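Tyrosine--tRNA ligase, mitochondrial (Emericella nidulans, PDB 5IHX) probably catalyses the ATP-dependent attachment of tyrosine to mitochondrial tRNA(Tyr), here as a C-terminally truncated chain with the class I catalytic domain. Local coordinates at residues Arg149-His154 against Tyr361-Leu366; Val324-Leu328 against Ala355-Leu359. All coordinates share one frame; numbering follows the deposited sequence.

Contact 1: Arg149-His154 against Tyr361-Leu366; sequences RYGEKH and YEFVEL
A salt-bridge network of Lys153, Glu362 and Glu365 joins the C-terminal end of helix 126-153 to helix 354-368, whose segments run at 135° to each other. Lys153 lies extended beyond CG, and its NZ ends between two carboxylates, 2.9 Å from Glu362 OE1 on the syn side; the 2.4 Å from NZ to Glu365 OE1 is implausibly short, so that the length is doubtful though the pairing is plain. Glu362 divides its oxygens between partners. Its OE2 takes the N-H of His154, NE2 to OE2 2.9 Å: OE2 lies in the imidazole plane, but ring and carboxylate are turned 63° apart, with NE2 on the syn side, out of the carboxylate plane. OE2 also meets Tyr150 OH, again at a doubtfully short distance. The same hydroxyl is hydrogen-bonded to Phe333 N, so the phenol oxygen has a second partner. Leu366 places CB over the centre of the Tyr150 ring, 4.0 Å from the centroid, a CH-pi contact, while His154 CD2 rests on the opposite face nearer the rim. One turn back, the Arg149 chain bends at chi3 (59°) and brings its guanidinium to the last turn of helix 354-368: NH1 bonds to Glu365 O and NH2 to Leu366 O, each 2.9 Å, from above the carbonyl planes. Such a positive group probably stabilises the helix end. A water bridges Arg149 NH1 to Glu365 OE2. Because helix 126-153 connects parallel strands 100-104 and 164-168, the network ties a crossover helix of the Rossmann-type catalytic domain to the helical region that, in tyrosyl-tRNA synthetases, forms the anticodon-binding domain.

Contact 2: Val324-Leu328 against Ala355-Leu359; sequences VERYL and AQHAL
Leu328 and Leu359 slant across one another, the CD2 methyl of Leu328 lying 3.6 Å from Leu359 CB and equally near the backbone at its CA. Leu328 has CG anti to its carbonyl carbon (chi1 -81°), which carries the isobutyl group over to the neighbouring helix; there its other methyl, CD1, faces the CB of Ala355. Leu359 answers from the other side of the seam. Its CD2 reaches Tyr327 CB at 3.6 Å, and its CD1 settles against the backbone of the same tyrosine, 3.7 Å from Tyr327 O. The phenol itself turns away from helix 354-368, offering Leu359 CD2 merely the edge of the ring, and it meets Phe331 edge-to-face instead. The two segments run nearly parallel, 25° apart with axes at 9.6 Å, and belong to a small bundle of helices: helix 336-348, which lies between them in sequence, brings Ile339 to Leu328 and Ile342 and Met343 to Ala355, so the three helices share one apolar interior. This is the helical part that follows the nucleotide-binding fold in tyrosyl-tRNA synthetases. One turn toward the N-terminus, Val324 turns both methyls to Ala355 CB, CG2 at 3.6 Å and CG1 at 3.8 Å, and CG2 also rests on the main chain where Ala355 joins Gln356. Gln356 crosses Val324 at about a right angle: bent at chi2 (89°), it lays its aliphatic CG 3.9 Å from Val324 CG2. Its amide is gripped by other groups, NE2 giving to Thr319 O and Asp321 OD2 while OE1 accepts from Gln346 NE2.

Contacts 1 and 2 take successive turns of helix 354-368, and their centres lie about 14 Å apart. The turn at 355-359 faces inward to its own helical bundle through apolar side chains, whereas 361-366 meets the end of helix 126-153 of the catalytic domain mostly through polar side chains. The connection after helix 321-331 serves both: Thr332 bonds to Leu328 O and touches Tyr150 and Glu362, and Leu334 touches both Leu328 and Glu362. Neither contact includes a residue of the tyrosine pocket. Phe363 and Leu366 also touch helix 84-95, which directly follows the HIGH-like signature of class I synthetases.

Contact 1: Arg149-His154 against Tyr361-Leu366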
loop_
_atom_site.group_PDB
_atom_site.type_symbol
_atom_site.label_atom_id
_atom_site.label_comp_id
_atom_site.label_asym_id
_atom_site.label_seq_id
_atom_site.Cartn_x
_atom_site.Cartn_y
_atom_site.Cartn_z
ATOM N N ARG A 149 19.285 6.948 34.606
ATOM C CA ARG A 149 19.353 7.107 36.054
ATOM C C ARG A 149 19.555 5.752 36.739
ATOM O O ARG A 149 20.395 5.612 37.625
ATOM C CB ARG A 149 18.081 7.782 36.583
ATOM C CG ARG A 149 17.856 7.609 38.087
ATOM C CD ARG A 149 16.586 8.301 38.558
ATOM N NE ARG A 149 15.397 7.798 37.873
ATOM C CZ ARG A 149 14.854 6.604 38.093
ATOM N NH1 ARG A 149 15.397 5.772 38.974
ATOM N NH2 ARG A 149 13.770 6.232 37.425
ATOM N N TYR A 150 18.765 4.763 36.337
ATOM C CA TYR A 150 18.841 3.430 36.924
ATOM C C TYR A 150 20.191 2.774 36.633
ATOM O O TYR A 150 20.744 2.073 37.477
ATOM C CB TYR A 150 17.694 2.565 36.400
ATOM C CG TYR A 150 17.604 1.193 37.025
ATOM C CD1 TYR A 150 17.253 1.040 38.358
ATOM C CD2 TYR A 150 17.838 0.049 36.274
ATOM C CE1 TYR A 150 17.158 -0.212 38.934
ATOM C CE2 TYR A 150 17.743 -1.212 36.839
ATOM C CZ TYR A 150 17.398 -1.338 38.168
ATOM O OH TYR A 150 17.311 -2.590 38.730
ATOM N N GLY A 151 20.719 3.012 35.437
ATOM C CA GLY A 151 22.039 2.523 35.081
ATOM C C GLY A 151 23.106 3.130 35.974
ATOM O O GLY A 151 24.032 2.444 36.404
ATOM N N GLU A 152 22.974 4.426 36.243
ATOM C CA GLU A 152 23.901 5.141 37.117
ATOM C C GLU A 152 23.973 4.489 38.495
ATOM O O GLU A 152 25.057 4.335 39.058
ATOM C CB GLU A 152 23.486 6.612 37.246
ATOM C CG GLU A 152 24.340 7.443 38.202
ATOM C CD GLU A 152 25.735 7.716 37.674
ATOM O OE1 GLU A 152 25.967 7.530 36.460
ATOM O OE2 GLU A 152 26.602 8.121 38.479
ATOM N N LYS A 153 22.817 4.125 39.043
ATOM C CA LYS A 153 22.764 3.493 40.357
ATOM C C LYS A 153 23.641 2.245 40.410
ATOM O O LYS A 153 24.262 1.960 41.430
ATOM C CB LYS A 153 21.321 3.125 40.729
ATOM C CG LYS A 153 21.224 2.034 41.799
ATOM C CD LYS A 153 19.796 1.748 42.226
ATOM C CE LYS A 153 19.763 0.597 43.223
ATOM N NZ LYS A 153 18.399 0.302 43.731
ATOM N N HIS A 154 23.686 1.505 39.305
ATOM C CA HIS A 154 24.376 0.220 39.272
ATOM C C HIS A 154 25.768 0.304 38.644
ATOM O O HIS A 154 26.333 -0.707 38.225
ATOM C CB HIS A 154 23.510 -0.804 38.535
ATOM C CG HIS A 154 22.324 -1.255 39.328
ATOM N ND1 HIS A 154 22.423 -2.160 40.363
ATOM C CD2 HIS A 154 21.016 -0.908 39.258
ATOM C CE1 HIS A 154 21.228 -2.361 40.888
ATOM N NE2 HIS A 154 20.356 -1.613 40.234
ATOM N N TYR A 361 11.293 -3.854 44.403
ATOM C CA TYR A 361 11.940 -2.583 44.696
ATOM C C TYR A 361 12.695 -2.062 43.482
ATOM O O TYR A 361 12.533 -0.906 43.089
ATOM C CB TYR A 361 12.896 -2.723 45.883
ATOM C CG TYR A 361 13.558 -1.418 46.274
ATOM C CD1 TYR A 361 13.019 -0.613 47.265
ATOM C CD2 TYR A 361 14.717 -0.988 45.639
ATOM C CE1 TYR A 361 13.617 0.583 47.620
ATOM C CE2 TYR A 361 15.321 0.202 45.984
ATOM C CZ TYR A 361 14.767 0.985 46.974
ATOM O OH TYR A 361 15.368 2.173 47.318
ATOM N N GLU A 362 13.522 -2.921 42.896
ATOM C CA GLU A 362 14.339 -2.538 41.752
ATOM C C GLU A 362 13.497 -2.030 40.590
ATOM O O GLU A 362 13.804 -0.993 40.003
ATOM C CB GLU A 362 15.198 -3.716 41.292
ATOM C CG GLU A 362 16.376 -4.013 42.205
ATOM C CD GLU A 362 17.394 -2.887 42.220
ATOM O OE1 GLU A 362 17.888 -2.548 43.317
ATOM O OE2 GLU A 362 17.704 -2.346 41.135
ATOM N N PHE A 363 12.433 -2.752 40.259
ATOM C CA PHE A 363 11.639 -2.393 39.095
ATOM C C PHE A 363 10.836 -1.124 39.347
ATOM O O PHE A 363 10.662 -0.308 38.441
ATOM C CB PHE A 363 10.701 -3.530 38.692
ATOM C CG PHE A 363 10.022 -3.296 37.376
ATOM C CD1 PHE A 363 10.696 -3.523 36.189
ATOM C CD2 PHE A 363 8.721 -2.827 37.323
ATOM C CE1 PHE A 363 10.079 -3.299 34.973
ATOM C CE2 PHE A 363 8.102 -2.602 36.113
ATOM C CZ PHE A 363 8.781 -2.838 34.937
ATOM N N VAL A 364 10.347 -0.952 40.570
ATOM C CA VAL A 364 9.628 0.270 40.915
ATOM C C VAL A 364 10.588 1.456 40.860
ATOM O O VAL A 364 10.218 2.533 40.403
ATOM C CB VAL A 364 8.961 0.176 42.302
ATOM C CG1 VAL A 364 8.514 1.557 42.792
ATOM C CG2 VAL A 364 7.768 -0.762 42.249
ATOM N N GLU A 365 11.821 1.260 41.320
ATOM C CA GLU A 365 12.809 2.330 41.255
ATOM C C GLU A 365 13.103 2.700 39.807
ATOM O O GLU A 365 13.191 3.883 39.473
ATOM C CB GLU A 365 14.106 1.942 41.966
ATOM C CG GLU A 365 15.173 3.033 41.870
ATOM C CD GLU A 365 16.393 2.757 42.729
ATOM O OE1 GLU A 365 16.469 1.672 43.340
ATOM O OE2 GLU A 365 17.278 3.638 42.794
ATOM N N LEU A 366 13.261 1.692 38.954
ATOM C CA LEU A 366 13.511 1.927 37.535
ATOM C C LEU A 366 12.397 2.761 36.917
ATOM O O LEU A 366 12.660 3.762 36.265
ATOM C CB LEU A 366 13.648 0.603 36.776
ATOM C CG LEU A 366 13.604 0.685 35.241
ATOM C CD1 LEU A 366 14.715 1.574 34.686
ATOM C CD2 LEU A 366 13.675 -0.705 34.625
HETATM O O HOH W 1 17.291 5.927 40.926
#

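Contact 2: Val324-Leu328 against Ala355-Leu359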
loop_
_atom_site.group_PDB
_atom_site.type_symbol
_atom_site.label_atom_id
_atom_site.label_comp_id
_atom_site.label_asym_id
_atom_site.label_seq_id
_atom_site.Cartn_x
_atom_site.Cartn_y
_atom_site.Cartn_z
ATOM N N VAL A 324 10.899 -16.174 40.479
ATOM C CA VAL A 324 11.488 -14.921 40.948
ATOM C C VAL A 324 12.956 -14.761 40.543
ATOM O O VAL A 324 13.393 -13.652 40.229
ATOM C CB VAL A 324 11.359 -14.777 42.486
ATOM C CG1 VAL A 324 12.181 -15.832 43.215
ATOM C CG2 VAL A 324 11.772 -13.370 42.922
ATOM N N GLU A 325 13.723 -15.846 40.553
ATOM C CA GLU A 325 15.134 -15.749 40.194
ATOM C C GLU A 325 15.305 -15.298 38.750
ATOM O O GLU A 325 16.137 -14.439 38.455
ATOM C CB GLU A 325 15.865 -17.075 40.403
ATOM C CG GLU A 325 17.317 -17.020 39.924
ATOM C CD GLU A 325 18.143 -18.224 40.341
ATOM O OE1 GLU A 325 17.619 -19.090 41.077
ATOM O OE2 GLU A 325 19.322 -18.297 39.931
ATOM N N ARG A 326 14.531 -15.887 37.844
ATOM C CA ARG A 326 14.627 -15.504 36.443
ATOM C C ARG A 326 14.166 -14.060 36.263
ATOM O O ARG A 326 14.760 -13.309 35.488
ATOM C CB ARG A 326 13.811 -16.440 35.549
ATOM C CG ARG A 326 13.795 -15.976 34.103
ATOM C CD ARG A 326 13.779 -17.123 33.116
ATOM N NE ARG A 326 14.140 -16.664 31.776
ATOM C CZ ARG A 326 14.346 -17.464 30.734
ATOM N NH1 ARG A 326 14.227 -18.779 30.865
ATOM N NH2 ARG A 326 14.677 -16.946 29.560
ATOM N N TYR A 327 13.115 -13.667 36.980
ATOM C CA TYR A 327 12.609 -12.297 36.881
ATOM C C TYR A 327 13.641 -11.284 37.372
ATOM O O TYR A 327 13.772 -10.204 36.797
ATOM C CB TYR A 327 11.312 -12.129 37.675
ATOM C CG TYR A 327 10.072 -12.639 36.971
ATOM C CD1 TYR A 327 10.153 -13.606 35.976
ATOM C CD2 TYR A 327 8.818 -12.136 37.292
ATOM C CE1 TYR A 327 9.019 -14.068 35.332
ATOM C CE2 TYR A 327 7.680 -12.588 36.655
ATOM C CZ TYR A 327 7.785 -13.554 35.676
ATOM O OH TYR A 327 6.651 -14.007 35.040
ATOM N N LEU A 328 14.368 -11.628 38.430
ATOM C CA LEU A 328 15.438 -10.765 38.924
ATOM C C LEU A 328 16.461 -10.506 37.823
ATOM O O LEU A 328 16.980 -9.398 37.688
ATOM C CB LEU A 328 16.126 -11.386 40.144
ATOM C CG LEU A 328 15.424 -11.219 41.498
ATOM C CD1 LEU A 328 16.064 -12.116 42.547
ATOM C CD2 LEU A 328 15.465 -9.769 41.951
ATOM N N ALA A 355 13.569 -12.370 47.867
ATOM C CA ALA A 355 13.835 -12.263 46.441
ATOM C C ALA A 355 12.759 -11.425 45.755
ATOM O O ALA A 355 13.060 -10.580 44.914
ATOM C CB ALA A 355 13.912 -13.643 45.811
ATOM N N GLN A 356 11.505 -11.648 46.132
ATOM C CA GLN A 356 10.392 -10.926 45.528
ATOM C C GLN A 356 10.424 -9.438 45.872
ATOM O O GLN A 356 10.109 -8.595 45.028
ATOM C CB GLN A 356 9.058 -11.529 45.976
ATOM C CG GLN A 356 8.658 -12.810 45.256
ATOM C CD GLN A 356 9.186 -14.067 45.923
ATOM O OE1 GLN A 356 9.966 -14.004 46.870
ATOM N NE2 GLN A 356 8.750 -15.221 45.430
ATOM N N HIS A 357 10.809 -9.116 47.105
ATOM C CA HIS A 357 10.889 -7.724 47.542
ATOM C C HIS A 357 12.017 -6.981 46.834
ATOM O O HIS A 357 11.864 -5.822 46.460
ATOM C CB HIS A 357 11.077 -7.641 49.060
ATOM C CG HIS A 357 9.805 -7.775 49.834
ATOM N ND1 HIS A 357 8.810 -6.817 49.801
ATOM C CD2 HIS A 357 9.356 -8.746 50.663
ATOM C CE1 HIS A 357 7.809 -7.198 50.569
ATOM N NE2 HIS A 357 8.115 -8.367 51.108
ATOM N N ALA A 358 13.152 -7.651 46.655
ATOM C CA ALA A 358 14.273 -7.062 45.931
ATOM C C ALA A 358 13.881 -6.802 44.477
ATOM O O ALA A 358 14.250 -5.781 43.899
ATOM C CB ALA A 358 15.488 -7.968 46.003
ATOM N N LEU A 359 13.126 -7.730 43.899
ATOM C CA LEU A 359 12.656 -7.600 42.523
ATOM C C LEU A 359 11.691 -6.430 42.393
ATOM O O LEU A 359 11.814 -5.606 41.488
ATOM C CB LEU A 359 11.971 -8.891 42.068
ATOM C CG LEU A 359 11.159 -8.830 40.769
ATOM C CD1 LEU A 359 12.051 -8.529 39.579
ATOM C CD2 LEU A 359 10.391 -10.127 40.559
#